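Local structure of probable LacI-family transcriptional regulator (Corynebacterium glutamicum ATCC 13032, 3BIL) at residues L76-F81 with D249-I254; A164-Q169 with I323-I328; I187-G192 with E201-F206; I274-H279 with I292-E297; P288-D293 with E331-S336. The protein is a probable LacI-family regulator, which as in its relatives would bind operator DNA and control transcription in response to a small effector. All blocks are in the same frame, centred on the assembly; numbering follows the deposited sequence.

Contact 1 of 5, residues L76-F81 with D249-I254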
# COMPACT_ATOMS: atom_id res chain seq x y z
N LEU A 76 -1.90 -4.06 6.29
CA LEU A 76 -2.32 -2.84 5.59
C LEU A 76 -1.24 -2.35 4.62
O LEU A 76 -1.55 -1.68 3.64
CB LEU A 76 -2.77 -1.73 6.58
CG LEU A 76 -4.09 -2.00 7.35
CD1 LEU A 76 -4.28 -1.00 8.51
CD2 LEU A 76 -5.30 -1.97 6.44
N ILE A 77 0.02 -2.69 4.89
CA ILE A 77 1.07 -2.47 3.89
C ILE A 77 0.92 -3.43 2.70
O ILE A 77 1.47 -3.18 1.64
CB ILE A 77 2.54 -2.47 4.47
CG1 ILE A 77 2.94 -3.81 5.06
CG2 ILE A 77 2.73 -1.35 5.51
CD1 ILE A 77 4.48 -3.97 5.23
N ASN A 78 0.19 -4.53 2.87
CA ASN A 78 -0.27 -5.25 1.70
C ASN A 78 -1.28 -4.39 0.91
O ASN A 78 -2.34 -3.98 1.42
CB ASN A 78 -0.87 -6.61 2.06
CG ASN A 78 -0.91 -7.57 0.87
OD1 ASN A 78 -1.38 -7.23 -0.21
ND2 ASN A 78 -0.42 -8.79 1.07
N HIS A 79 -0.91 -4.09 -0.33
CA HIS A 79 -1.70 -3.19 -1.12
C HIS A 79 -3.01 -3.87 -1.44
O HIS A 79 -4.03 -3.19 -1.60
CB HIS A 79 -0.95 -2.81 -2.38
CG HIS A 79 -1.82 -2.19 -3.43
ND1 HIS A 79 -2.40 -2.93 -4.45
CD2 HIS A 79 -2.21 -0.91 -3.63
CE1 HIS A 79 -3.10 -2.12 -5.23
NE2 HIS A 79 -3.01 -0.89 -4.74
N TYR A 80 -3.01 -5.19 -1.49
CA TYR A 80 -4.24 -5.92 -1.77
C TYR A 80 -5.27 -5.79 -0.65
O TYR A 80 -6.44 -5.53 -0.90
CB TYR A 80 -3.93 -7.38 -2.00
CG TYR A 80 -5.15 -8.26 -2.08
CD1 TYR A 80 -5.82 -8.46 -3.29
CD2 TYR A 80 -5.61 -8.92 -0.95
CE1 TYR A 80 -6.90 -9.28 -3.37
CE2 TYR A 80 -6.71 -9.74 -1.01
CZ TYR A 80 -7.34 -9.92 -2.23
OH TYR A 80 -8.42 -10.76 -2.26
N PHE A 81 -4.83 -5.98 0.58
CA PHE A 81 -5.69 -5.84 1.70
C PHE A 81 -6.08 -4.38 1.98
O PHE A 81 -7.12 -4.12 2.60
CB PHE A 81 -5.03 -6.48 2.91
CG PHE A 81 -5.01 -7.98 2.87
CD1 PHE A 81 -6.20 -8.70 2.73
CD2 PHE A 81 -3.82 -8.67 3.00
CE1 PHE A 81 -6.19 -10.12 2.70
CE2 PHE A 81 -3.79 -10.08 3.00
CZ PHE A 81 -4.97 -10.81 2.83
N ASP A 249 1.85 -14.47 -4.25
CA ASP A 249 1.37 -13.35 -3.39
C ASP A 249 1.81 -11.98 -3.86
O ASP A 249 2.81 -11.86 -4.56
CB ASP A 249 1.90 -13.52 -1.96
CG ASP A 249 0.94 -14.28 -1.11
OD1 ASP A 249 -0.22 -14.37 -1.55
OD2 ASP A 249 1.32 -14.80 -0.03
N SER A 250 1.10 -10.93 -3.44
CA SER A 250 1.70 -9.57 -3.51
C SER A 250 3.15 -9.59 -2.99
O SER A 250 4.08 -9.19 -3.71
CB SER A 250 0.93 -8.57 -2.62
OG SER A 250 -0.37 -8.29 -3.11
N MET A 251 3.32 -10.04 -1.74
CA MET A 251 4.61 -9.91 -1.09
C MET A 251 5.68 -10.78 -1.76
O MET A 251 6.82 -10.32 -1.96
CB MET A 251 4.53 -10.10 0.44
CG MET A 251 3.57 -9.04 1.17
SD MET A 251 3.79 -7.21 0.94
CE MET A 251 2.60 -6.71 -0.31
N MET A 252 5.30 -12.00 -2.16
CA MET A 252 6.20 -12.83 -2.93
C MET A 252 6.57 -12.11 -4.27
O MET A 252 7.73 -12.17 -4.73
CB MET A 252 5.64 -14.27 -3.06
CG MET A 252 5.46 -15.12 -1.70
SD MET A 252 7.00 -15.53 -0.78
CE MET A 252 7.40 -13.96 -0.10
N THR A 253 5.63 -11.36 -4.86
CA THR A 253 5.88 -10.68 -6.14
C THR A 253 6.92 -9.60 -6.04
O THR A 253 7.69 -9.40 -7.00
CB THR A 253 4.61 -10.02 -6.74
OG1 THR A 253 3.61 -11.03 -6.93
CG2 THR A 253 4.93 -9.38 -8.10
N ILE A 254 6.90 -8.86 -4.92
CA ILE A 254 8.01 -7.96 -4.58
C ILE A 254 9.38 -8.65 -4.48
O ILE A 254 10.32 -8.20 -5.15
CB ILE A 254 7.73 -7.03 -3.36
CG1 ILE A 254 6.52 -6.17 -3.65
CG2 ILE A 254 8.90 -6.05 -3.17
CD1 ILE A 254 5.73 -5.76 -2.39
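N78 and S250 form the closest backbone approach, their CA atoms 7.0 Å apart, at the points where two helices begin. N78 is the N-cap of helix 79-94, and S250 is the first residue of helix 250-262. In N78, chi1 (-160°) sets CG anti to the backbone N, and chi2 (-50°) turns OD1 to Y80 N, from which it accepts at 2.9 Å, in the carbonyl plane and on a lone pair. The same amide meets M251. The M251 chain bends at chi2 and chi3 and brings its methyl CE up to N78, 3.8 Å from both CA and CG and close to ND2. S250 OG lies 3.2 Å from N78 OD1 and also touches Y80 CB, but its hydrogen bond goes to D277 OD2. In the periplasmic-binding-protein-like fold of LacI-family regulators, helix 79-94 belongs to the N-terminal subdomain and helix 250-262 to the C-terminal one, so the two helix starts face each other across the interdomain cleft. At the start of the second helix, the carbonyl O of the N-cap residue D249 is gripped by T253 N at 2.9 Å and T253 OG1 at 2.6 Å, arriving from opposite faces of its plane; T253 OG1 is also bonded to F276 N. Before the first helix, L76 packs on V85 and I77 on T86 of the second subunit.

Contact 2 of 5, residues A164-Q169 with I323-I328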
# COMPACT_ATOMS: atom_id res chain seq x y z
N ALA A 164 -16.69 -15.34 1.25
CA ALA A 164 -16.50 -14.92 -0.13
C ALA A 164 -15.01 -14.92 -0.41
O ALA A 164 -14.27 -14.15 0.22
CB ALA A 164 -17.10 -13.53 -0.37
N THR A 165 -14.57 -15.78 -1.33
CA THR A 165 -13.16 -15.97 -1.62
C THR A 165 -12.95 -15.94 -3.12
O THR A 165 -13.92 -16.05 -3.86
CB THR A 165 -12.62 -17.31 -1.08
OG1 THR A 165 -13.40 -18.40 -1.59
CG2 THR A 165 -12.62 -17.33 0.44
N SER A 166 -11.70 -15.77 -3.56
CA SER A 166 -11.40 -15.82 -4.98
C SER A 166 -11.05 -17.24 -5.38
O SER A 166 -10.40 -17.95 -4.62
CB SER A 166 -10.26 -14.87 -5.34
OG SER A 166 -9.01 -15.43 -4.99
N ASN A 167 -11.52 -17.68 -6.55
CA ASN A 167 -11.12 -18.99 -7.07
C ASN A 167 -9.87 -18.87 -7.91
O ASN A 167 -9.90 -18.27 -8.99
CB ASN A 167 -12.23 -19.67 -7.88
CG ASN A 167 -11.74 -20.95 -8.58
OD1 ASN A 167 -10.64 -21.45 -8.34
ND2 ASN A 167 -12.57 -21.46 -9.47
N PRO A 168 -8.76 -19.46 -7.42
CA PRO A 168 -7.47 -19.20 -8.08
C PRO A 168 -7.18 -20.06 -9.28
O PRO A 168 -6.23 -19.77 -10.04
CB PRO A 168 -6.45 -19.47 -6.96
CG PRO A 168 -7.21 -20.20 -5.84
CD PRO A 168 -8.65 -20.33 -6.24
N GLN A 169 -7.99 -21.09 -9.50
CA GLN A 169 -7.67 -22.09 -10.54
C GLN A 169 -7.65 -21.52 -12.00
O GLN A 169 -6.73 -21.83 -12.79
CB GLN A 169 -8.58 -23.30 -10.38
CG GLN A 169 -8.27 -24.53 -11.25
CD GLN A 169 -8.61 -24.35 -12.72
OE1 GLN A 169 -9.64 -23.77 -13.09
NE2 GLN A 169 -7.73 -24.86 -13.58
N ILE A 323 -15.39 -15.78 -6.46
CA ILE A 323 -15.21 -14.90 -7.58
C ILE A 323 -14.10 -15.56 -8.33
O ILE A 323 -13.15 -15.97 -7.70
CB ILE A 323 -14.69 -13.55 -7.08
CG1 ILE A 323 -15.66 -12.95 -6.05
CG2 ILE A 323 -14.39 -12.62 -8.22
CD1 ILE A 323 -17.03 -12.71 -6.56
N PRO A 324 -14.18 -15.67 -9.67
CA PRO A 324 -13.03 -16.29 -10.32
C PRO A 324 -11.88 -15.29 -10.41
O PRO A 324 -12.03 -14.08 -10.09
CB PRO A 324 -13.56 -16.60 -11.72
CG PRO A 324 -14.43 -15.46 -12.00
CD PRO A 324 -15.17 -15.21 -10.67
N THR A 325 -10.75 -15.79 -10.89
CA THR A 325 -9.51 -15.07 -10.92
C THR A 325 -9.12 -14.95 -12.39
O THR A 325 -9.56 -15.78 -13.20
CB THR A 325 -8.51 -15.89 -10.13
OG1 THR A 325 -7.87 -15.06 -9.17
CG2 THR A 325 -7.51 -16.60 -11.01
N ALA A 326 -8.36 -13.92 -12.77
CA ALA A 326 -8.09 -13.73 -14.20
C ALA A 326 -6.64 -13.38 -14.50
O ALA A 326 -5.98 -12.77 -13.68
CB ALA A 326 -9.06 -12.70 -14.79
N LEU A 327 -6.15 -13.78 -15.66
CA LEU A 327 -4.80 -13.42 -16.13
C LEU A 327 -4.80 -12.13 -17.01
O LEU A 327 -5.35 -12.13 -18.10
CB LEU A 327 -4.20 -14.57 -16.92
CG LEU A 327 -2.76 -14.40 -17.38
CD1 LEU A 327 -1.81 -14.56 -16.20
CD2 LEU A 327 -2.43 -15.47 -18.40
N ILE A 328 -4.16 -11.06 -16.52
CA ILE A 328 -3.89 -9.86 -17.27
C ILE A 328 -2.57 -10.07 -18.04
O ILE A 328 -1.49 -10.06 -17.45
CB ILE A 328 -3.79 -8.63 -16.31
CG1 ILE A 328 -4.87 -8.64 -15.23
CG2 ILE A 328 -3.81 -7.30 -17.06
CD1 ILE A 328 -6.31 -8.74 -15.69
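I323 is paired with strand 163-167 by two backbone bonds to the residues flanking S166. N167 N donates to I323 O at 2.6 Å, nearly straight at 169°, and I323 N donates to T165 O at 3.0 Å, in the plane of that carbonyl. S166 and I323 thus pair as a parallel bridge, and S166 CA adds a CH...O contact to I323 O at 3.2 Å. The next polar link is local: the N167 side chain, its CG anti to the backbone N (chi1 172°), accepts from Q169 N through OD1 at 2.9 Å. The donor stands 47° out of the carbonyl plane, and the bond caps the turn into helix 169-181. Here strand 163-167 of the N-terminal subdomain gives way to the C-terminal one, and strand 322-328 makes the same passage alongside it. These are two of the interdomain crossings expected of the LacI-family fold. Past P324 segment 323-328 leaves its parallel neighbour, and A326 bonds to D293 of strand 291-293 instead. T325 sits at this switch: its CB and CG2 pack against N167 O, CG2 is also 3.6 Å from P168 O, and its hydroxyl is bonded to D293 O. S166 OG is bonded to Q294 OE1. The side chains of S166 and I323 share one face of the sheet, against L299 of helix 296-308, while P168 leans on E201, R202 and D205 of helix 197-212.

Contact 3 of 5, residues I187-G192 with E201-F206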
# COMPACT_ATOMS: atom_id res chain seq x y z
N ILE A 187 9.63 -23.52 -14.38
CA ILE A 187 8.99 -22.53 -13.59
C ILE A 187 9.40 -22.69 -12.12
O ILE A 187 9.31 -23.79 -11.56
CB ILE A 187 7.45 -22.63 -13.73
CG1 ILE A 187 7.04 -22.56 -15.21
CG2 ILE A 187 6.71 -21.52 -12.88
CD1 ILE A 187 5.60 -23.01 -15.52
N GLY A 188 9.85 -21.60 -11.51
CA GLY A 188 10.04 -21.53 -10.08
C GLY A 188 8.81 -20.89 -9.47
O GLY A 188 8.65 -19.68 -9.51
N TYR A 189 7.95 -21.68 -8.88
CA TYR A 189 6.77 -21.13 -8.25
C TYR A 189 7.11 -20.81 -6.82
O TYR A 189 7.68 -21.63 -6.09
CB TYR A 189 5.58 -22.06 -8.35
CG TYR A 189 4.33 -21.59 -7.57
CD1 TYR A 189 3.41 -20.73 -8.16
CD2 TYR A 189 4.07 -22.04 -6.27
CE1 TYR A 189 2.31 -20.31 -7.48
CE2 TYR A 189 2.94 -21.60 -5.57
CZ TYR A 189 2.09 -20.73 -6.19
OH TYR A 189 0.97 -20.28 -5.57
N LEU A 190 6.77 -19.61 -6.43
CA LEU A 190 7.16 -19.11 -5.15
C LEU A 190 5.90 -19.05 -4.31
O LEU A 190 5.09 -18.13 -4.41
CB LEU A 190 7.90 -17.77 -5.32
CG LEU A 190 8.51 -17.11 -4.09
CD1 LEU A 190 9.75 -17.86 -3.70
CD2 LEU A 190 8.84 -15.64 -4.31
N SER A 191 5.72 -20.08 -3.50
CA SER A 191 4.56 -20.26 -2.63
C SER A 191 4.39 -19.20 -1.57
O SER A 191 5.31 -18.40 -1.27
CB SER A 191 4.67 -21.63 -1.95
OG SER A 191 3.63 -21.87 -1.04
N GLY A 192 3.20 -19.19 -1.00
CA GLY A 192 2.91 -18.44 0.20
C GLY A 192 2.74 -19.36 1.40
O GLY A 192 2.77 -20.59 1.27
N GLU A 201 -4.37 -23.83 -1.44
CA GLU A 201 -5.21 -23.74 -2.63
C GLU A 201 -4.39 -23.47 -3.91
O GLU A 201 -4.49 -24.22 -4.89
CB GLU A 201 -6.25 -22.66 -2.44
CG GLU A 201 -7.69 -23.12 -2.34
CD GLU A 201 -8.51 -22.78 -3.58
OE1 GLU A 201 -9.47 -21.98 -3.46
OE2 GLU A 201 -8.17 -23.31 -4.67
N ARG A 202 -3.56 -22.43 -3.89
CA ARG A 202 -2.84 -21.97 -5.07
C ARG A 202 -1.68 -22.86 -5.40
O ARG A 202 -1.25 -22.90 -6.57
CB ARG A 202 -2.32 -20.54 -4.86
CG ARG A 202 -3.44 -19.57 -4.52
CD ARG A 202 -2.94 -18.17 -4.48
NE ARG A 202 -3.99 -17.30 -4.01
CZ ARG A 202 -3.79 -16.06 -3.60
NH1 ARG A 202 -2.55 -15.60 -3.56
NH2 ARG A 202 -4.80 -15.31 -3.19
N LEU A 203 -1.12 -23.53 -4.39
CA LEU A 203 -0.05 -24.47 -4.71
C LEU A 203 -0.62 -25.80 -5.26
O LEU A 203 -0.07 -26.35 -6.22
CB LEU A 203 0.94 -24.64 -3.55
CG LEU A 203 1.84 -25.88 -3.59
CD1 LEU A 203 3.08 -25.65 -4.48
CD2 LEU A 203 2.22 -26.27 -2.15
N GLU A 204 -1.74 -26.29 -4.70
CA GLU A 204 -2.48 -27.40 -5.37
C GLU A 204 -2.70 -27.07 -6.87
O GLU A 204 -2.26 -27.84 -7.74
CB GLU A 204 -3.85 -27.74 -4.73
CG GLU A 204 -3.90 -28.04 -3.22
CD GLU A 204 -5.36 -28.15 -2.65
OE1 GLU A 204 -5.53 -28.09 -1.40
OE2 GLU A 204 -6.34 -28.29 -3.45
N ASP A 205 -3.32 -25.90 -7.15
CA ASP A 205 -3.69 -25.48 -8.51
C ASP A 205 -2.53 -25.30 -9.47
O ASP A 205 -2.60 -25.63 -10.65
CB ASP A 205 -4.50 -24.19 -8.46
CG ASP A 205 -5.79 -24.35 -7.68
OD1 ASP A 205 -6.35 -23.34 -7.22
OD2 ASP A 205 -6.25 -25.50 -7.51
N PHE A 206 -1.45 -24.76 -8.98
CA PHE A 206 -0.30 -24.68 -9.83
C PHE A 206 0.21 -26.11 -10.12
O PHE A 206 0.70 -26.37 -11.25
CB PHE A 206 0.78 -23.79 -9.16
CG PHE A 206 2.15 -24.00 -9.71
CD1 PHE A 206 2.57 -23.30 -10.82
CD2 PHE A 206 3.01 -24.94 -9.12
CE1 PHE A 206 3.86 -23.49 -11.34
CE2 PHE A 206 4.28 -25.18 -9.65
CZ PHE A 206 4.70 -24.44 -10.77
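Y189 on strand 187-190 lies over F206 of helix 197-212; the axes of strand 187-190 and of residues 201-206 run nearly antiparallel at 165° and 10.3 Å apart. CG anti to the backbone N in both residues (chi1 174° in Y189) sends the two rings into the gap between strand and helix, where the side chains slide past each other in opposite directions. The rings form an offset stack, with centroids 4.5 Å apart and planes at 17°. Because of the offset each CB lies over the partner's ring: Y189 CB is 3.6 Å from the F206 centroid and F206 CB 4.2 Å from that of Y189, both as CH-pi contacts. I187 extends the apolar surface toward the start of the strand, its CG2 touching F206 CE1 at 3.8 Å. At the other end the Y189 side chain reaches R202, OH meeting CB at 3.4 Å where the two side chains cross at about a right angle. L203 CD1 comes obliquely to CD2 of the same ring. The extended R202 chain leads its guanidinium away, and NH1 bonds to G248 O. F246 meets Y189 edge to face from strand 244-247. Strand and helix are the first two elements of the beta-alpha-beta unit completed by strand 219-221, a building block of the Rossmann-like C-terminal subdomain.

Contact 4 of 5, residues I274-H279 with I292-E297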
# COMPACT_ATOMS: atom_id res chain seq x y z
N ILE A 274 5.61 -14.08 -13.51
CA ILE A 274 4.19 -13.97 -13.29
C ILE A 274 3.97 -13.46 -11.87
O ILE A 274 4.45 -14.08 -10.93
CB ILE A 274 3.45 -15.32 -13.41
CG1 ILE A 274 3.81 -16.03 -14.73
CG2 ILE A 274 1.94 -15.09 -13.28
CD1 ILE A 274 3.20 -15.42 -15.99
N GLY A 275 3.23 -12.34 -11.73
CA GLY A 275 3.03 -11.72 -10.44
C GLY A 275 1.67 -12.02 -9.93
O GLY A 275 0.85 -12.52 -10.65
N PHE A 276 1.41 -11.69 -8.68
CA PHE A 276 0.08 -11.89 -8.13
C PHE A 276 -0.45 -10.57 -7.58
O PHE A 276 0.29 -9.87 -6.88
CB PHE A 276 0.09 -12.97 -7.05
CG PHE A 276 -1.05 -13.99 -7.18
CD1 PHE A 276 -0.85 -15.20 -7.86
CD2 PHE A 276 -2.31 -13.74 -6.61
CE1 PHE A 276 -1.88 -16.14 -7.98
CE2 PHE A 276 -3.36 -14.68 -6.74
CZ PHE A 276 -3.14 -15.88 -7.42
N ASP A 277 -1.70 -10.24 -7.92
CA ASP A 277 -2.38 -8.95 -7.62
C ASP A 277 -1.95 -7.71 -8.40
O ASP A 277 -0.94 -7.67 -9.09
CB ASP A 277 -2.45 -8.67 -6.11
CG ASP A 277 -2.92 -9.86 -5.34
OD1 ASP A 277 -4.13 -10.20 -5.42
OD2 ASP A 277 -2.07 -10.49 -4.68
N THR A 278 -2.79 -6.69 -8.31
CA THR A 278 -2.85 -5.68 -9.36
C THR A 278 -2.02 -4.41 -9.17
O THR A 278 -2.07 -3.56 -10.04
CB THR A 278 -4.32 -5.25 -9.65
OG1 THR A 278 -5.13 -5.35 -8.46
CG2 THR A 278 -4.89 -6.12 -10.72
N HIS A 279 -1.25 -4.29 -8.08
CA HIS A 279 -0.53 -3.05 -7.76
C HIS A 279 -0.27 -2.15 -8.99
O HIS A 279 0.23 -2.62 -9.99
CB HIS A 279 0.80 -3.35 -7.05
CG HIS A 279 1.38 -2.17 -6.33
ND1 HIS A 279 1.53 -0.93 -6.91
CD2 HIS A 279 1.91 -2.07 -5.09
CE1 HIS A 279 2.08 -0.10 -6.05
NE2 HIS A 279 2.33 -0.77 -4.94
N ILE A 292 -1.85 -12.14 -12.08
CA ILE A 292 -3.12 -12.76 -11.83
C ILE A 292 -3.94 -11.80 -11.00
O ILE A 292 -3.57 -11.43 -9.90
CB ILE A 292 -2.93 -14.15 -11.20
CG1 ILE A 292 -2.35 -15.10 -12.27
CG2 ILE A 292 -4.27 -14.69 -10.68
CD1 ILE A 292 -1.98 -16.47 -11.73
N ASP A 293 -5.05 -11.36 -11.56
CA ASP A 293 -5.89 -10.42 -10.87
C ASP A 293 -6.97 -11.21 -10.12
O ASP A 293 -7.52 -12.17 -10.62
CB ASP A 293 -6.47 -9.40 -11.86
CG ASP A 293 -7.63 -8.56 -11.29
OD1 ASP A 293 -7.84 -8.52 -10.07
OD2 ASP A 293 -8.36 -7.93 -12.06
N GLN A 294 -7.26 -10.79 -8.91
CA GLN A 294 -8.25 -11.44 -8.10
C GLN A 294 -9.51 -10.67 -7.97
O GLN A 294 -10.44 -11.11 -7.28
CB GLN A 294 -7.71 -11.54 -6.70
CG GLN A 294 -7.03 -12.81 -6.45
CD GLN A 294 -6.57 -12.79 -5.07
OE1 GLN A 294 -7.28 -13.27 -4.18
NE2 GLN A 294 -5.43 -12.15 -4.84
N ASN A 295 -9.54 -9.50 -8.58
CA ASN A 295 -10.74 -8.70 -8.63
C ASN A 295 -11.27 -8.32 -7.24
O ASN A 295 -12.40 -8.65 -6.89
CB ASN A 295 -11.80 -9.42 -9.46
CG ASN A 295 -12.61 -8.47 -10.29
OD1 ASN A 295 -13.51 -7.78 -9.78
ND2 ASN A 295 -12.25 -8.36 -11.57
N VAL A 296 -10.43 -7.60 -6.49
CA VAL A 296 -10.71 -7.22 -5.10
C VAL A 296 -12.03 -6.51 -4.96
O VAL A 296 -12.70 -6.69 -3.95
CB VAL A 296 -9.68 -6.21 -4.54
CG1 VAL A 296 -9.30 -6.60 -3.15
CG2 VAL A 296 -8.48 -6.12 -5.41
N GLU A 297 -12.36 -5.68 -5.95
CA GLU A 297 -13.58 -4.84 -5.92
C GLU A 297 -14.86 -5.69 -5.80
O GLU A 297 -15.74 -5.40 -4.99
CB GLU A 297 -13.62 -3.89 -7.14
CG GLU A 297 -14.75 -2.83 -7.11
CD GLU A 297 -14.52 -1.58 -8.03
OE1 GLU A 297 -15.45 -0.73 -8.12
OE2 GLU A 297 -13.43 -1.45 -8.66
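F276 and I292 pair as a parallel bridge, fixed by two backbone hydrogen bonds: I292 N to G275 O at 3.1 Å and D277 N to I292 O at 3.0 Å. Apolar packing follows the same register. I292 CG2 lies over one face of the F276 ring, 4.0 Å from its centroid and 26° off the normal, offset toward the rim so that CZ is the nearest ring atom at 3.6 Å. I292 CD1 meets CE1 of the same ring, and I274 CG2, two residues before F276, reaches I292 CG1. Strands 272-276 and 291-293 are neighbours in the C-terminal part of the sheet, and beyond D293 the chain runs into helix 296-308, another crossing between the subdomains of the LacI-family fold. The polar contacts cluster at this exit. Q294 NE2 sits at the edge of the F276 ring, near its plane, and against D277 OD1; at 2.4 Å that last separation is implausibly short and the bond's details doubtful. Q294 OE1 and D277 OD2 have other partners, S166 OG and S250 OG. D293 OD1 reaches forward to N295 N, consistent with an Asx turn though again too close to trust in detail, while D293 CG rests 3.7 Å from T278 CG2.

Contact 5 of 5, residues P288-D293 with E331-S336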
# COMPACT_ATOMS: atom_id res chain seq x y z
N PRO A 288 5.89 -4.31 -18.54
CA PRO A 288 4.87 -4.50 -17.53
C PRO A 288 4.69 -5.98 -17.19
O PRO A 288 5.02 -6.84 -18.00
CB PRO A 288 3.64 -3.88 -18.20
CG PRO A 288 4.24 -2.83 -19.13
CD PRO A 288 5.40 -3.55 -19.70
N LEU A 289 4.17 -6.25 -15.99
CA LEU A 289 4.12 -7.59 -15.49
C LEU A 289 2.82 -8.28 -15.80
O LEU A 289 1.77 -7.81 -15.42
CB LEU A 289 4.30 -7.59 -13.98
CG LEU A 289 5.54 -8.14 -13.33
CD1 LEU A 289 6.77 -7.32 -13.72
CD2 LEU A 289 5.27 -8.05 -11.86
N THR A 290 2.90 -9.43 -16.45
CA THR A 290 1.78 -10.32 -16.47
C THR A 290 1.45 -10.69 -15.00
O THR A 290 2.30 -11.09 -14.24
CB THR A 290 2.12 -11.52 -17.34
OG1 THR A 290 2.45 -11.06 -18.67
CG2 THR A 290 0.93 -12.48 -17.42
N VAL A 291 0.20 -10.56 -14.60
CA VAL A 291 -0.19 -10.86 -13.24
C VAL A 291 -1.55 -11.53 -13.22
O VAL A 291 -2.31 -11.48 -14.20
CB VAL A 291 -0.32 -9.57 -12.34
CG1 VAL A 291 1.08 -8.89 -12.04
CG2 VAL A 291 -1.32 -8.56 -12.92
N ILE A 292 -1.85 -12.14 -12.08
CA ILE A 292 -3.12 -12.76 -11.83
C ILE A 292 -3.94 -11.80 -11.00
O ILE A 292 -3.57 -11.43 -9.90
CB ILE A 292 -2.93 -14.15 -11.20
CG1 ILE A 292 -2.35 -15.10 -12.27
CG2 ILE A 292 -4.27 -14.69 -10.68
CD1 ILE A 292 -1.98 -16.47 -11.73
N ASP A 293 -5.05 -11.36 -11.56
CA ASP A 293 -5.89 -10.42 -10.87
C ASP A 293 -6.97 -11.21 -10.12
O ASP A 293 -7.52 -12.17 -10.62
CB ASP A 293 -6.47 -9.40 -11.86
CG ASP A 293 -7.63 -8.56 -11.29
OD1 ASP A 293 -7.84 -8.52 -10.07
OD2 ASP A 293 -8.36 -7.93 -12.06
N GLU A 331 3.69 -7.83 -20.48
CA GLU A 331 4.90 -8.16 -21.25
C GLU A 331 6.10 -8.84 -20.54
O GLU A 331 7.25 -8.67 -20.96
CB GLU A 331 5.37 -6.94 -22.03
CG GLU A 331 4.81 -6.86 -23.46
CD GLU A 331 3.65 -5.86 -23.62
OE1 GLU A 331 2.69 -6.18 -24.37
OE2 GLU A 331 3.72 -4.76 -23.00
N SER A 332 5.85 -9.64 -19.50
CA SER A 332 6.95 -10.23 -18.72
C SER A 332 7.26 -11.73 -19.00
O SER A 332 7.91 -12.39 -18.18
CB SER A 332 6.70 -9.99 -17.24
OG SER A 332 5.40 -10.37 -16.83
N ILE A 333 6.81 -12.25 -20.14
CA ILE A 333 7.07 -13.61 -20.58
C ILE A 333 7.90 -13.57 -21.86
O ILE A 333 7.44 -13.03 -22.86
CB ILE A 333 5.77 -14.36 -20.93
CG1 ILE A 333 4.72 -14.27 -19.81
CG2 ILE A 333 6.07 -15.79 -21.36
CD1 ILE A 333 5.16 -14.77 -18.49
N ILE A 334 9.10 -14.14 -21.83
CA ILE A 334 9.91 -14.36 -23.04
C ILE A 334 9.30 -15.41 -23.95
O ILE A 334 8.72 -16.38 -23.48
CB ILE A 334 11.32 -14.88 -22.67
CG1 ILE A 334 12.05 -13.89 -21.77
CG2 ILE A 334 12.17 -15.07 -23.91
CD1 ILE A 334 11.97 -14.25 -20.35
N ASN A 335 9.44 -15.22 -25.26
CA ASN A 335 9.27 -16.34 -26.18
C ASN A 335 10.59 -17.04 -26.58
O ASN A 335 11.42 -16.45 -27.29
CB ASN A 335 8.45 -15.96 -27.40
CG ASN A 335 7.87 -17.19 -28.07
OD1 ASN A 335 7.82 -17.30 -29.29
ND2 ASN A 335 7.45 -18.14 -27.25
N SER A 336 10.75 -18.29 -26.13
CA SER A 336 11.92 -19.13 -26.47
C SER A 336 11.73 -20.07 -27.68
O SER A 336 10.72 -20.77 -27.81
CB SER A 336 12.34 -19.94 -25.24
OG SER A 336 12.78 -19.05 -24.23
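S332 points its hydroxyl at the backbone of L289 and T290. With OG between the backbone N and the carbonyl carbon (chi1 51°), it accepts from T290 N at 2.7 Å and comes within 3.3 Å of L289 CA; it is also hydrogen-bonded to V273 O, so one buried hydroxyl ties the tail to two chain segments. P288 and E331 lie side by side, pointing the same way, P288 CD meeting E331 OE2 at 3.9 Å. In the backbone, E331 N donates to P288 O at 3.0 Å from above the carbonyl plane. The contact fastens the C-terminal tail, after the last strand 322-328, to the lead-in of strand 291-293 in the C-terminal subdomain of the periplasmic-binding-protein-like fold. T290 turns its side chain toward the tail: OG1, beside its own backbone N (chi1 -58°), is bonded to R330 N and lies 4.1 Å from I333 CG1. I333 also packs on I274 and on L179 of helix 169-181, and P288 touches H261 of the second subunit.

How the contacts relate
Contact 4 has its centre about 9 Å from that of contact 2 and about 10 Å from that of contact 1. It joins contact 2 through the pairing of A326 with D293, where chain segments pass between subdomains, and contact 1 through the hydroxyls of S250 and T253. Contacts 4 and 5 share I292 and D293, G275 N bonds to T290 O, and I274 CD1 packs 3.2 Å from I333 CD1. Contacts 1 and 5 meet more lightly, T253 CG2 lying 4.0 Å from L289 CD2. Contact 3 meets contact 1 through a long, weak ion pair between R202 and D249. By analogy with LacI-family relatives, the interdomain cleft near contacts 1, 3 and 4 probably holds the effector pocket.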